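Local atomic coordinates of Mgp-operon protein 3 (Mycoplasma pneumoniae, PDB entry 6RJ1), a protein that probably acts as a membrane-anchored, extracellular adhesin, alongside protein P1, in the attachment of this human pathogen to host-cell sugars. Residues A[161-166]-A[649-654]; A[64-69]-A[156-161]; A[534-539]-A[557-562]; A[228-233]-A[251-256]; A[219-224]-A[574-579]. All coordinates share one frame; numbering follows the deposited sequence.

Contact 1 (A[161-166]-A[649-654]); sequences LQDLLV and KIASLI
Leu165 and Val166 pair with Leu653 and Ile654 as neighbouring parallel strands of a mixed sheet. This is the closely packed half. Ile654 N donates to Leu165 O at 2.8 Å, and Leu165 N to Ser652 O at 3.2 Å. Leu164 lies just before the strand. Its CG is anti to the backbone N (chi1 -174°), and beyond it Leu164 CD1 meets Ile654 CD1 at 3.7 Å. The same CD1 of Leu164 lies 3.8 Å from Ser652 CB. On the face that carries Leu165 and Leu653, Leu165 CD2 meets Leu653 CD1 at 4.1 Å.

The other end is looser, though still buried. The CA atoms of Asp163 and Ala651 are 6.0 Å apart, against 4.6 Å for those of Leu165 and Leu653. Asp163 CB still touches Ala651 CB, at 3.6 Å. The Asp163 carboxylate is held by Ser526 OG and by a salt bridge to Lys231. Ser652 OG bonds to Leu528 N. The chemistry is thus divided: main-chain bonds and hydrocarbon join the two strands, while the polar ends of Asp163 and Ser652 find their partners outside the two segments.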
# COMPACT_ATOMS: atom_id res chain seq x y z
N LEU A 161 14.90 10.04 -9.61
CA LEU A 161 13.64 10.72 -9.87
C LEU A 161 13.50 11.19 -11.31
O LEU A 161 12.38 11.22 -11.84
CB LEU A 161 13.42 11.87 -8.88
CG LEU A 161 13.30 11.45 -7.40
CD1 LEU A 161 13.38 12.66 -6.50
CD2 LEU A 161 12.04 10.62 -7.13
N GLN A 162 14.62 11.49 -11.97
CA GLN A 162 14.66 11.92 -13.36
C GLN A 162 14.17 10.81 -14.29
O GLN A 162 13.50 11.10 -15.29
CB GLN A 162 16.07 12.34 -13.78
CG GLN A 162 16.49 13.69 -13.25
CD GLN A 162 17.65 14.22 -14.04
OE1 GLN A 162 17.49 15.05 -14.94
NE2 GLN A 162 18.85 13.75 -13.71
N ASP A 163 14.49 9.55 -13.95
CA ASP A 163 14.14 8.38 -14.75
C ASP A 163 13.03 7.54 -14.15
O ASP A 163 12.58 6.59 -14.78
CB ASP A 163 15.38 7.52 -15.00
CG ASP A 163 16.27 7.99 -16.13
OD1 ASP A 163 15.75 8.69 -17.05
OD2 ASP A 163 17.48 7.65 -16.12
N LEU A 164 12.57 7.88 -12.93
CA LEU A 164 11.51 7.14 -12.24
C LEU A 164 10.21 7.07 -13.02
O LEU A 164 9.70 8.08 -13.51
CB LEU A 164 11.27 7.69 -10.82
CG LEU A 164 10.29 6.89 -9.95
CD1 LEU A 164 10.93 5.63 -9.41
CD2 LEU A 164 9.76 7.75 -8.83
N LEU A 165 9.68 5.84 -13.11
CA LEU A 165 8.43 5.48 -13.75
C LEU A 165 7.46 5.01 -12.68
O LEU A 165 7.83 4.19 -11.85
CB LEU A 165 8.70 4.35 -14.74
CG LEU A 165 8.64 4.64 -16.24
CD1 LEU A 165 9.34 5.93 -16.60
CD2 LEU A 165 9.24 3.51 -17.01
N VAL A 166 6.23 5.56 -12.67
CA VAL A 166 5.19 5.16 -11.71
C VAL A 166 3.98 4.64 -12.50
O VAL A 166 3.52 5.29 -13.44
CB VAL A 166 4.80 6.26 -10.69
CG1 VAL A 166 3.85 5.72 -9.62
CG2 VAL A 166 6.02 6.90 -10.03
N LYS A 649 22.53 0.49 -17.92
CA LYS A 649 21.72 1.65 -17.55
C LYS A 649 20.35 1.18 -17.06
O LYS A 649 19.41 1.07 -17.85
CB LYS A 649 21.55 2.61 -18.73
CG LYS A 649 22.85 3.10 -19.36
CD LYS A 649 22.62 3.74 -20.72
CE LYS A 649 23.76 3.46 -21.67
NZ LYS A 649 25.04 4.07 -21.22
N ILE A 650 20.26 0.85 -15.76
CA ILE A 650 19.02 0.39 -15.14
C ILE A 650 18.44 1.49 -14.24
O ILE A 650 19.11 1.95 -13.32
CB ILE A 650 19.20 -0.98 -14.39
CG1 ILE A 650 19.74 -2.13 -15.31
CG2 ILE A 650 17.94 -1.42 -13.65
CD1 ILE A 650 19.28 -2.33 -16.78
N ALA A 651 17.21 1.94 -14.54
CA ALA A 651 16.50 2.98 -13.80
C ALA A 651 15.46 2.34 -12.89
O ALA A 651 15.29 1.13 -12.94
CB ALA A 651 15.85 3.94 -14.76
N SER A 652 14.77 3.14 -12.05
CA SER A 652 13.75 2.63 -11.12
C SER A 652 12.33 2.77 -11.62
O SER A 652 11.98 3.74 -12.29
CB SER A 652 13.89 3.29 -9.75
OG SER A 652 14.92 2.71 -8.98
N LEU A 653 11.49 1.79 -11.25
CA LEU A 653 10.09 1.73 -11.63
C LEU A 653 9.24 1.31 -10.40
O LEU A 653 9.56 0.31 -9.76
CB LEU A 653 9.97 0.72 -12.79
CG LEU A 653 8.58 0.34 -13.30
CD1 LEU A 653 8.62 0.11 -14.79
CD2 LEU A 653 8.06 -0.92 -12.61
N ILE A 654 8.16 2.05 -10.13
CA ILE A 654 7.23 1.77 -9.03
C ILE A 654 5.86 1.33 -9.57
O ILE A 654 5.26 2.01 -10.40
CB ILE A 654 7.13 2.94 -8.00
CG1 ILE A 654 8.52 3.23 -7.33
CG2 ILE A 654 6.04 2.66 -6.93
CD1 ILE A 654 8.65 4.59 -6.69

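Contact 2 (A[64-69]-A[156-161]); sequences VKFQDT and SLYKTL
Tyr158 OH donates to the main-chain Gln67 O at 2.7 Å, the one hydrogen bond between the two segments. It ties helix 157-163, near its capped N-terminus, to the chain leaving strand 64-66, which pairs with strand 82-84 in a small antiparallel sheet. Gln67 O lies at the edge of the Tyr158 ring, in its plane. The hydroxyl approaches 17° out of the carbonyl plane. Tyr158 CG is anti to the backbone N (chi1 -179°), which starts the side chain on its way to the loop. Tyr158 OH also lies 3.3 Å from Asp68 CA.

The rest of the contact between the segments is mainly apolar. The outer atoms of the Phe66 ring do the touching. Phe66 CZ meets Tyr158 CE1 at 3.7 Å and Leu161 CB at the same distance, and Phe66 CE1 is equally close to Tyr158 CE1. The two rings meet obliquely, their planes 43° apart and their centroids 5.5 Å apart. Trp492 of strand 487-492 touches Leu161 as well. On the loop, Gln67 NE2 donates to Thr69 OG1. The helix start is fixed by Ser156 at the N-cap position, where Ser156 OG accepts from Lys159 N at 3.1 Å.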
# COMPACT_ATOMS: atom_id res chain seq x y z
N VAL A 64 2.07 20.36 -8.41
CA VAL A 64 3.49 20.12 -8.10
C VAL A 64 4.31 19.99 -9.39
O VAL A 64 3.83 19.43 -10.38
CB VAL A 64 3.70 18.93 -7.11
CG1 VAL A 64 5.17 18.74 -6.75
CG2 VAL A 64 2.88 19.12 -5.84
N LYS A 65 5.53 20.56 -9.39
CA LYS A 65 6.46 20.45 -10.50
C LYS A 65 7.81 19.88 -10.04
O LYS A 65 8.25 20.12 -8.91
CB LYS A 65 6.61 21.78 -11.29
CG LYS A 65 7.40 22.90 -10.60
CD LYS A 65 7.69 24.08 -11.52
CE LYS A 65 8.40 25.23 -10.84
NZ LYS A 65 7.57 25.89 -9.79
N PHE A 66 8.44 19.11 -10.92
CA PHE A 66 9.76 18.54 -10.71
C PHE A 66 10.69 19.13 -11.77
O PHE A 66 10.38 19.05 -12.97
CB PHE A 66 9.73 17.00 -10.74
CG PHE A 66 11.09 16.32 -10.76
CD1 PHE A 66 11.93 16.38 -9.66
CD2 PHE A 66 11.51 15.60 -11.87
CE1 PHE A 66 13.17 15.74 -9.67
CE2 PHE A 66 12.75 14.96 -11.89
CZ PHE A 66 13.57 15.04 -10.79
N GLN A 67 11.77 19.78 -11.34
CA GLN A 67 12.71 20.37 -12.28
C GLN A 67 13.73 19.33 -12.74
O GLN A 67 14.60 18.94 -11.98
CB GLN A 67 13.40 21.62 -11.70
CG GLN A 67 13.18 22.90 -12.52
CD GLN A 67 13.66 22.87 -13.97
OE1 GLN A 67 12.99 23.37 -14.87
NE2 GLN A 67 14.83 22.29 -14.23
N ASP A 68 13.55 18.84 -13.97
CA ASP A 68 14.41 17.84 -14.60
C ASP A 68 15.04 18.45 -15.84
O ASP A 68 14.33 19.00 -16.69
CB ASP A 68 13.64 16.55 -14.94
CG ASP A 68 12.51 16.69 -15.95
OD1 ASP A 68 11.75 17.68 -15.87
OD2 ASP A 68 12.39 15.80 -16.82
N THR A 69 16.38 18.41 -15.89
CA THR A 69 17.35 18.88 -16.89
C THR A 69 18.64 19.13 -16.13
O THR A 69 19.68 18.54 -16.45
CB THR A 69 16.95 20.20 -17.63
OG1 THR A 69 16.20 21.06 -16.78
CG2 THR A 69 16.22 19.95 -18.95
N SER A 156 22.68 9.55 -5.71
CA SER A 156 21.79 10.66 -6.04
C SER A 156 20.33 10.27 -6.22
O SER A 156 19.98 9.62 -7.21
CB SER A 156 22.31 11.39 -7.28
OG SER A 156 21.39 12.36 -7.75
N LEU A 157 19.48 10.74 -5.30
CA LEU A 157 18.04 10.54 -5.37
C LEU A 157 17.48 11.32 -6.57
O LEU A 157 16.59 10.83 -7.25
CB LEU A 157 17.38 10.99 -4.05
CG LEU A 157 15.84 10.98 -3.94
CD1 LEU A 157 15.24 9.61 -4.26
CD2 LEU A 157 15.42 11.41 -2.57
N TYR A 158 18.06 12.50 -6.85
CA TYR A 158 17.69 13.34 -7.99
C TYR A 158 17.78 12.55 -9.31
O TYR A 158 16.85 12.60 -10.13
CB TYR A 158 18.53 14.62 -8.04
CG TYR A 158 18.15 15.51 -9.21
CD1 TYR A 158 17.01 16.30 -9.16
CD2 TYR A 158 18.89 15.50 -10.39
CE1 TYR A 158 16.62 17.08 -10.24
CE2 TYR A 158 18.52 16.28 -11.47
CZ TYR A 158 17.37 17.05 -11.40
OH TYR A 158 16.97 17.81 -12.47
N LYS A 159 18.89 11.81 -9.50
CA LYS A 159 19.12 11.00 -10.70
C LYS A 159 18.06 9.93 -10.87
O LYS A 159 17.59 9.72 -11.99
CB LYS A 159 20.54 10.41 -10.70
CG LYS A 159 21.61 11.43 -11.03
CD LYS A 159 22.95 10.78 -11.34
CE LYS A 159 24.03 11.80 -11.60
NZ LYS A 159 24.62 12.31 -10.33
N THR A 160 17.63 9.29 -9.75
CA THR A 160 16.58 8.26 -9.73
C THR A 160 15.25 8.86 -10.16
O THR A 160 14.55 8.25 -10.97
CB THR A 160 16.43 7.65 -8.32
OG1 THR A 160 17.70 7.23 -7.82
CG2 THR A 160 15.43 6.47 -8.28
N LEU A 161 14.90 10.04 -9.61
CA LEU A 161 13.64 10.72 -9.87
C LEU A 161 13.50 11.19 -11.31
O LEU A 161 12.38 11.22 -11.84
CB LEU A 161 13.42 11.87 -8.88
CG LEU A 161 13.30 11.45 -7.40
CD1 LEU A 161 13.38 12.66 -6.50
CD2 LEU A 161 12.04 10.62 -7.13

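Contact 3 (A[534-539]-A[557-562]); sequences TQPAYL and AGAVGY
Gln535 reaches across to Ala557 and Ala559 with the outer half of its side chain. From CB, CG runs anti to the backbone N (chi1 177°). The chain then bends at chi2 (59°), and this places Gln535 CD 3.8 Å from Ala557 O. Of the two tip atoms, Gln535 OE1 lies 3.7 Å from Ala559 CB and takes a weak hydrogen bond from Lys556 NZ. The other, Gln535 NE2, donates back to its own segment, to Ala537 O at 2.8 Å. That bond lies in the amide plane of Gln535 and falls on a lone pair of the carbonyl. Gln535 NE2 also makes a weak, bent bond to Ala557 O at 2.9 Å.

Ala537 O has a second donor, Ala557 N at 3.3 Å, which comes from well above the carbonyl plane. Two donors therefore grip this buried oxygen, and the amide of Gln535 links both main chains, though only weakly on the Ala557 side.

Small apolar groups fill in around the polar atoms. Pro536 CD rests on Ala559 CB at 3.6 Å. Ala557 CB touches both Ala537 CB and Leu539 CD1, 3.9 Å from the latter. Ile654 of strand 650-654 touches both Pro536 and Ala537. The backbone bond of Leu539 with Phe555 continues the pairing. This is the open end of an antiparallel beta hairpin, formed by strands 538-546 and 549-563.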
# COMPACT_ATOMS: atom_id res chain seq x y z
N THR A 534 16.89 2.73 -0.28
CA THR A 534 16.14 1.53 0.06
C THR A 534 14.73 1.58 -0.59
O THR A 534 14.53 2.36 -1.54
CB THR A 534 16.17 1.28 1.60
OG1 THR A 534 15.62 -0.00 1.89
CG2 THR A 534 15.46 2.38 2.42
N GLN A 535 13.79 0.73 -0.10
CA GLN A 535 12.42 0.63 -0.60
C GLN A 535 11.75 2.02 -0.67
O GLN A 535 11.70 2.72 0.34
CB GLN A 535 11.61 -0.43 0.20
CG GLN A 535 10.13 -0.58 -0.19
CD GLN A 535 9.85 -0.97 -1.61
OE1 GLN A 535 10.58 -1.74 -2.24
NE2 GLN A 535 8.76 -0.45 -2.15
N PRO A 536 11.32 2.45 -1.88
CA PRO A 536 10.79 3.80 -2.03
C PRO A 536 9.30 4.02 -1.77
O PRO A 536 8.91 5.15 -1.51
CB PRO A 536 11.08 4.09 -3.50
CG PRO A 536 10.83 2.77 -4.15
CD PRO A 536 11.40 1.76 -3.19
N ALA A 537 8.46 3.00 -1.94
CA ALA A 537 7.02 3.19 -1.85
C ALA A 537 6.28 2.16 -1.02
O ALA A 537 6.70 1.00 -0.92
CB ALA A 537 6.42 3.27 -3.24
N TYR A 538 5.15 2.61 -0.45
CA TYR A 538 4.26 1.80 0.37
C TYR A 538 2.80 2.16 0.12
O TYR A 538 2.49 3.30 -0.21
CB TYR A 538 4.62 1.97 1.87
CG TYR A 538 6.00 1.44 2.23
CD1 TYR A 538 6.21 0.09 2.48
CD2 TYR A 538 7.11 2.29 2.24
CE1 TYR A 538 7.48 -0.40 2.76
CE2 TYR A 538 8.38 1.81 2.51
CZ TYR A 538 8.57 0.46 2.78
OH TYR A 538 9.83 -0.00 3.05
N LEU A 539 1.91 1.15 0.29
CA LEU A 539 0.43 1.28 0.23
C LEU A 539 -0.04 1.14 1.69
O LEU A 539 -0.26 0.04 2.20
CB LEU A 539 -0.18 0.23 -0.70
CG LEU A 539 0.21 0.37 -2.17
CD1 LEU A 539 0.79 -0.91 -2.70
CD2 LEU A 539 -0.95 0.86 -3.01
N ALA A 557 4.93 -1.58 -1.90
CA ALA A 557 4.57 -1.40 -3.30
C ALA A 557 5.71 -2.00 -4.15
O ALA A 557 6.87 -2.00 -3.71
CB ALA A 557 4.41 0.08 -3.61
N GLY A 558 5.38 -2.56 -5.31
CA GLY A 558 6.37 -3.16 -6.20
C GLY A 558 7.35 -2.13 -6.71
O GLY A 558 6.94 -1.14 -7.31
N ALA A 559 8.65 -2.30 -6.42
CA ALA A 559 9.68 -1.38 -6.88
C ALA A 559 10.84 -2.17 -7.48
O ALA A 559 11.57 -2.90 -6.78
CB ALA A 559 10.15 -0.49 -5.74
N VAL A 560 10.97 -2.07 -8.80
CA VAL A 560 11.96 -2.83 -9.57
C VAL A 560 12.77 -1.93 -10.52
O VAL A 560 12.57 -0.71 -10.54
CB VAL A 560 11.29 -4.02 -10.32
CG1 VAL A 560 10.74 -5.05 -9.35
CG2 VAL A 560 10.21 -3.54 -11.28
N GLY A 561 13.68 -2.54 -11.27
CA GLY A 561 14.49 -1.85 -12.25
C GLY A 561 13.93 -1.99 -13.66
O GLY A 561 13.07 -2.84 -13.90
N TYR A 562 14.41 -1.15 -14.59
CA TYR A 562 14.01 -1.21 -15.99
C TYR A 562 15.16 -0.76 -16.88
O TYR A 562 15.91 0.15 -16.50
CB TYR A 562 12.68 -0.48 -16.26
CG TYR A 562 12.77 1.02 -16.45
CD1 TYR A 562 12.59 1.89 -15.38
CD2 TYR A 562 12.90 1.57 -17.72
CE1 TYR A 562 12.61 3.27 -15.56
CE2 TYR A 562 12.95 2.95 -17.91
CZ TYR A 562 12.81 3.80 -16.83
OH TYR A 562 12.84 5.16 -17.02

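Contact 4 (A[228-233]-A[251-256]); sequences AYRKLN and KDESSW
The Arg230 guanidinium meets Glu253 and Trp256 without a hydrogen bond or salt bridge to either. It lies against the first turn of helix 253-267, whose N-cap is Asp252. Arg230 NH1 sits over one face of the Trp256 ring, 3.4 Å from Trp256 CG. The guanidinium and ring planes are 55° apart, so the two groups are not stacked. Glu253 CA lies over the centre of the guanidinium, 3.9 Å above its plane, and Ala228 CB covers the opposite face toward the rim. Glu253 touches with its aliphatic part: Glu253 CG is 3.6 Å from Arg230 NE. Its carboxylate stays apart: Glu253 OE2 is 5.0 Å from Arg230 NE.

The polar bonds of the guanidinium go to main-chain oxygens. Arg230 NH2 donates to Tyr229 O at 3.0 Å and also to Gly250 O. Arg230 NE makes a weak bond to Ser235 O. Together these bonds would restrict the rotation of the guanidinium, and the bend at chi2 (-78°) turns CD toward Glu253.

Beside it, Lys251 CA-H points at Tyr229 O, and the CB atoms of the two residues meet at 4.0 Å. Asp252 is also the centre of an inverse gamma turn. Its carboxylate caps the helix from Asp252 OD1, which accepts from Ser255 N at 3.0 Å, while Ser255 OG donates to Asp252 OD2 at 2.7 Å, from 49° above the carboxylate plane.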
# COMPACT_ATOMS: atom_id res chain seq x y z
N ALA A 228 -0.35 2.34 -18.09
CA ALA A 228 0.63 3.40 -18.17
C ALA A 228 1.61 3.45 -17.02
O ALA A 228 1.25 3.25 -15.86
CB ALA A 228 -0.06 4.74 -18.32
N TYR A 229 2.88 3.68 -17.37
CA TYR A 229 4.01 3.93 -16.49
C TYR A 229 4.42 5.32 -16.90
O TYR A 229 4.62 5.58 -18.10
CB TYR A 229 5.15 2.93 -16.73
CG TYR A 229 4.92 1.60 -16.05
CD1 TYR A 229 5.21 1.43 -14.70
CD2 TYR A 229 4.38 0.53 -16.75
CE1 TYR A 229 4.99 0.21 -14.06
CE2 TYR A 229 4.16 -0.70 -16.13
CZ TYR A 229 4.47 -0.86 -14.79
OH TYR A 229 4.24 -2.08 -14.18
N ARG A 230 4.45 6.25 -15.95
CA ARG A 230 4.77 7.62 -16.33
C ARG A 230 5.86 8.24 -15.46
O ARG A 230 6.05 7.83 -14.31
CB ARG A 230 3.49 8.51 -16.32
CG ARG A 230 2.41 8.14 -17.34
CD ARG A 230 2.73 8.60 -18.75
NE ARG A 230 1.69 8.24 -19.72
CZ ARG A 230 1.67 7.10 -20.41
NH1 ARG A 230 0.69 6.86 -21.27
NH2 ARG A 230 2.63 6.20 -20.24
N LYS A 231 6.57 9.22 -16.03
CA LYS A 231 7.59 9.99 -15.33
C LYS A 231 6.88 11.03 -14.44
O LYS A 231 5.69 11.30 -14.62
CB LYS A 231 8.54 10.66 -16.32
CG LYS A 231 9.56 9.71 -16.93
CD LYS A 231 10.78 10.46 -17.45
CE LYS A 231 11.91 9.50 -17.77
NZ LYS A 231 13.15 10.22 -18.15
N LEU A 232 7.60 11.57 -13.45
CA LEU A 232 7.10 12.53 -12.47
C LEU A 232 6.30 13.70 -13.07
O LEU A 232 5.25 14.05 -12.53
CB LEU A 232 8.29 13.02 -11.62
CG LEU A 232 8.42 12.49 -10.18
CD1 LEU A 232 7.94 11.06 -10.02
CD2 LEU A 232 9.83 12.64 -9.69
N ASN A 233 6.79 14.28 -14.17
CA ASN A 233 6.15 15.41 -14.86
C ASN A 233 5.15 14.99 -15.95
O ASN A 233 4.48 15.84 -16.54
CB ASN A 233 7.19 16.39 -15.40
CG ASN A 233 7.94 17.10 -14.30
OD1 ASN A 233 7.37 17.85 -13.50
ND2 ASN A 233 9.24 16.86 -14.23
N LYS A 251 5.07 2.17 -20.86
CA LYS A 251 5.90 3.35 -20.58
C LYS A 251 5.98 4.32 -21.74
O LYS A 251 6.37 5.46 -21.55
CB LYS A 251 7.29 2.96 -20.07
CG LYS A 251 8.24 2.33 -21.09
CD LYS A 251 9.64 2.25 -20.50
CE LYS A 251 10.66 1.60 -21.40
NZ LYS A 251 11.10 2.51 -22.48
N ASP A 252 5.59 3.86 -22.94
CA ASP A 252 5.63 4.63 -24.18
C ASP A 252 4.59 5.77 -24.22
O ASP A 252 3.54 5.65 -24.87
CB ASP A 252 5.53 3.70 -25.40
CG ASP A 252 5.88 4.29 -26.75
OD1 ASP A 252 6.01 5.54 -26.84
OD2 ASP A 252 6.00 3.51 -27.72
N GLU A 253 4.91 6.88 -23.53
CA GLU A 253 4.11 8.09 -23.42
C GLU A 253 3.93 8.76 -24.78
O GLU A 253 2.84 9.26 -25.07
CB GLU A 253 4.75 9.06 -22.40
CG GLU A 253 3.83 10.17 -21.90
CD GLU A 253 3.70 11.39 -22.79
OE1 GLU A 253 4.74 11.98 -23.16
OE2 GLU A 253 2.55 11.75 -23.12
N SER A 254 4.99 8.77 -25.62
CA SER A 254 4.97 9.38 -26.96
C SER A 254 3.92 8.74 -27.86
O SER A 254 3.11 9.47 -28.43
CB SER A 254 6.35 9.34 -27.60
OG SER A 254 6.39 10.18 -28.74
N SER A 255 3.89 7.39 -27.94
CA SER A 255 2.89 6.64 -28.71
C SER A 255 1.47 6.90 -28.20
O SER A 255 0.55 7.00 -29.01
CB SER A 255 3.18 5.15 -28.68
OG SER A 255 4.35 4.84 -29.43
N TRP A 256 1.31 7.05 -26.87
CA TRP A 256 0.03 7.36 -26.25
C TRP A 256 -0.44 8.74 -26.72
O TRP A 256 -1.49 8.84 -27.33
CB TRP A 256 0.11 7.29 -24.71
CG TRP A 256 -1.24 7.46 -24.06
CD1 TRP A 256 -1.78 8.61 -23.58
CD2 TRP A 256 -2.26 6.45 -23.94
NE1 TRP A 256 -3.06 8.38 -23.13
CE2 TRP A 256 -3.38 7.06 -23.34
CE3 TRP A 256 -2.33 5.09 -24.28
CZ2 TRP A 256 -4.56 6.36 -23.07
CZ3 TRP A 256 -3.49 4.40 -24.01
CH2 TRP A 256 -4.58 5.02 -23.39

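Contact 5 (A[219-224]-A[574-579]); sequences TGFKLD and NQALAW
Phe221 lays one face of its ring against Ala576. The methyl CB of Ala576 is 3.7 Å from the centroid of the Phe221 ring and 14° off the normal, a CH-pi contact. Phe221 CG stands between the backbone N and the carbonyl carbon (chi1 58°), the crowded position. Ala578 CB meets the same ring at its edge. Leu223 comes to Ala576 from another direction, with Leu223 CD1 3.9 Å from Ala576 CB. One small methyl is thus shared by an aromatic face and a branched chain. Tyr229 of strand 229-230 packs on both Phe221 and Leu223.

Gln575 runs extended beyond CG and crosses Thr219 at about a right angle. Gln575 NE2 donates to Ala576 O at 3.0 Å, close to its own amide plane, and makes a weak bond to Thr219 OG1 at 3.1 Å. That hydroxyl has its stronger partner in Val185 O, and Gln575 OE1 bonds to Val185 N. Ala576 O also accepts from Phe221 N, which arrives from the opposite face of the carbonyl to Gln575 NE2.

The main chains are tied more directly by Ala576 N to Phe221 O and by Leu223 N to Asn574 O, each 2.8 Å. The N-to-C directions of the short strands 220-222 and 575-577 are 167° apart. This is an antiparallel strand pair, in which the weakly bonded strand 220-222 extends the mixed sheet beyond strand 575-577.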
# COMPACT_ATOMS: atom_id res chain seq x y z
N THR A 219 13.13 -13.03 -16.52
CA THR A 219 13.85 -11.88 -15.96
C THR A 219 12.97 -10.65 -15.68
O THR A 219 13.44 -9.70 -15.04
CB THR A 219 15.03 -11.51 -16.87
OG1 THR A 219 14.53 -11.06 -18.14
CG2 THR A 219 16.00 -12.65 -17.06
N GLY A 220 11.72 -10.66 -16.14
CA GLY A 220 10.82 -9.55 -15.92
C GLY A 220 9.60 -9.52 -16.81
O GLY A 220 9.04 -10.56 -17.14
N PHE A 221 9.16 -8.31 -17.16
CA PHE A 221 7.98 -8.12 -17.99
C PHE A 221 8.15 -6.96 -18.97
O PHE A 221 8.79 -5.96 -18.65
CB PHE A 221 6.70 -7.96 -17.12
CG PHE A 221 6.70 -6.82 -16.12
CD1 PHE A 221 7.24 -6.99 -14.85
CD2 PHE A 221 6.12 -5.60 -16.44
CE1 PHE A 221 7.22 -5.94 -13.92
CE2 PHE A 221 6.10 -4.55 -15.51
CZ PHE A 221 6.65 -4.73 -14.25
N LYS A 222 7.58 -7.12 -20.18
CA LYS A 222 7.60 -6.15 -21.27
C LYS A 222 6.87 -4.85 -20.88
O LYS A 222 5.77 -4.90 -20.32
CB LYS A 222 7.00 -6.77 -22.53
CG LYS A 222 7.85 -7.86 -23.15
CD LYS A 222 7.47 -8.12 -24.60
CE LYS A 222 8.39 -9.12 -25.26
NZ LYS A 222 7.93 -9.47 -26.63
N LEU A 223 7.49 -3.70 -21.17
CA LEU A 223 6.93 -2.37 -20.85
C LEU A 223 6.39 -1.61 -22.08
O LEU A 223 5.95 -0.47 -21.95
CB LEU A 223 7.97 -1.51 -20.11
CG LEU A 223 8.39 -2.00 -18.73
CD1 LEU A 223 9.62 -1.27 -18.25
CD2 LEU A 223 7.28 -1.84 -17.71
N ASP A 224 6.41 -2.26 -23.27
CA ASP A 224 5.94 -1.68 -24.53
C ASP A 224 4.42 -1.52 -24.65
O ASP A 224 3.95 -0.64 -25.38
CB ASP A 224 6.50 -2.49 -25.72
CG ASP A 224 6.02 -3.93 -25.83
OD1 ASP A 224 5.83 -4.57 -24.77
OD2 ASP A 224 5.85 -4.42 -26.98
N ASN A 574 13.26 -2.49 -23.50
CA ASN A 574 11.85 -2.15 -23.27
C ASN A 574 11.19 -3.06 -22.22
O ASN A 574 9.98 -3.30 -22.28
CB ASN A 574 11.06 -2.16 -24.61
CG ASN A 574 10.22 -0.95 -24.94
OD1 ASN A 574 9.89 -0.12 -24.08
ND2 ASN A 574 9.82 -0.84 -26.20
N GLN A 575 11.98 -3.57 -21.25
CA GLN A 575 11.42 -4.43 -20.22
C GLN A 575 11.87 -4.08 -18.80
O GLN A 575 12.94 -3.48 -18.61
CB GLN A 575 11.66 -5.93 -20.54
CG GLN A 575 12.91 -6.55 -19.93
CD GLN A 575 12.84 -8.05 -19.84
OE1 GLN A 575 12.91 -8.77 -20.84
NE2 GLN A 575 12.72 -8.57 -18.63
N ALA A 576 11.03 -4.44 -17.82
CA ALA A 576 11.30 -4.28 -16.40
C ALA A 576 12.04 -5.53 -15.95
O ALA A 576 11.87 -6.59 -16.56
CB ALA A 576 10.00 -4.12 -15.63
N LEU A 577 12.87 -5.41 -14.91
CA LEU A 577 13.65 -6.54 -14.41
C LEU A 577 13.18 -6.92 -13.02
O LEU A 577 13.49 -6.25 -12.03
CB LEU A 577 15.16 -6.24 -14.47
CG LEU A 577 15.69 -5.83 -15.84
CD1 LEU A 577 16.92 -5.00 -15.70
CD2 LEU A 577 15.95 -7.03 -16.70
N ALA A 578 12.36 -7.98 -12.97
CA ALA A 578 11.72 -8.52 -11.77
C ALA A 578 11.61 -10.02 -11.88
O ALA A 578 11.44 -10.55 -12.97
CB ALA A 578 10.34 -7.91 -11.61
N TRP A 579 11.68 -10.73 -10.74
CA TRP A 579 11.58 -12.19 -10.74
C TRP A 579 10.99 -12.71 -9.43
O TRP A 579 11.04 -12.01 -8.40
CB TRP A 579 12.96 -12.83 -11.00
CG TRP A 579 13.99 -12.42 -10.00
CD1 TRP A 579 14.23 -12.98 -8.78
CD2 TRP A 579 14.87 -11.29 -10.10
NE1 TRP A 579 15.19 -12.27 -8.11
CE2 TRP A 579 15.60 -11.22 -8.90
CE3 TRP A 579 15.10 -10.31 -11.08
CZ2 TRP A 579 16.58 -10.25 -8.67
CZ3 TRP A 579 16.03 -9.31 -10.84
CH2 TRP A 579 16.79 -9.31 -9.66

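How the contacts relate
Contacts 1, 3, 4 and 5 all reach one mixed sheet. Strand 650-654 lies between strands 165-167 and 549-563: Leu653 N meets Val560 O at 2.8 Å, joining contact 1 to contact 3. Val166 N meets Arg230 O at 2.8 Å, joining contact 1 to contact 4. Contact 5 attaches beyond strand 549-563, through Gly561 O and Leu577 N at 2.8 Å. It also meets contact 4, where Lys251 N is 3.0 Å from Leu223 O. Contact 2 flanks the sheet. It shares Leu161 with contact 1, their centres 10 Å apart, and Phe66 O lies 2.8 Å from Asn233 ND2 of contact 4. Contacts 2 and 5 are the farthest apart, with centres about 23 Å from each other.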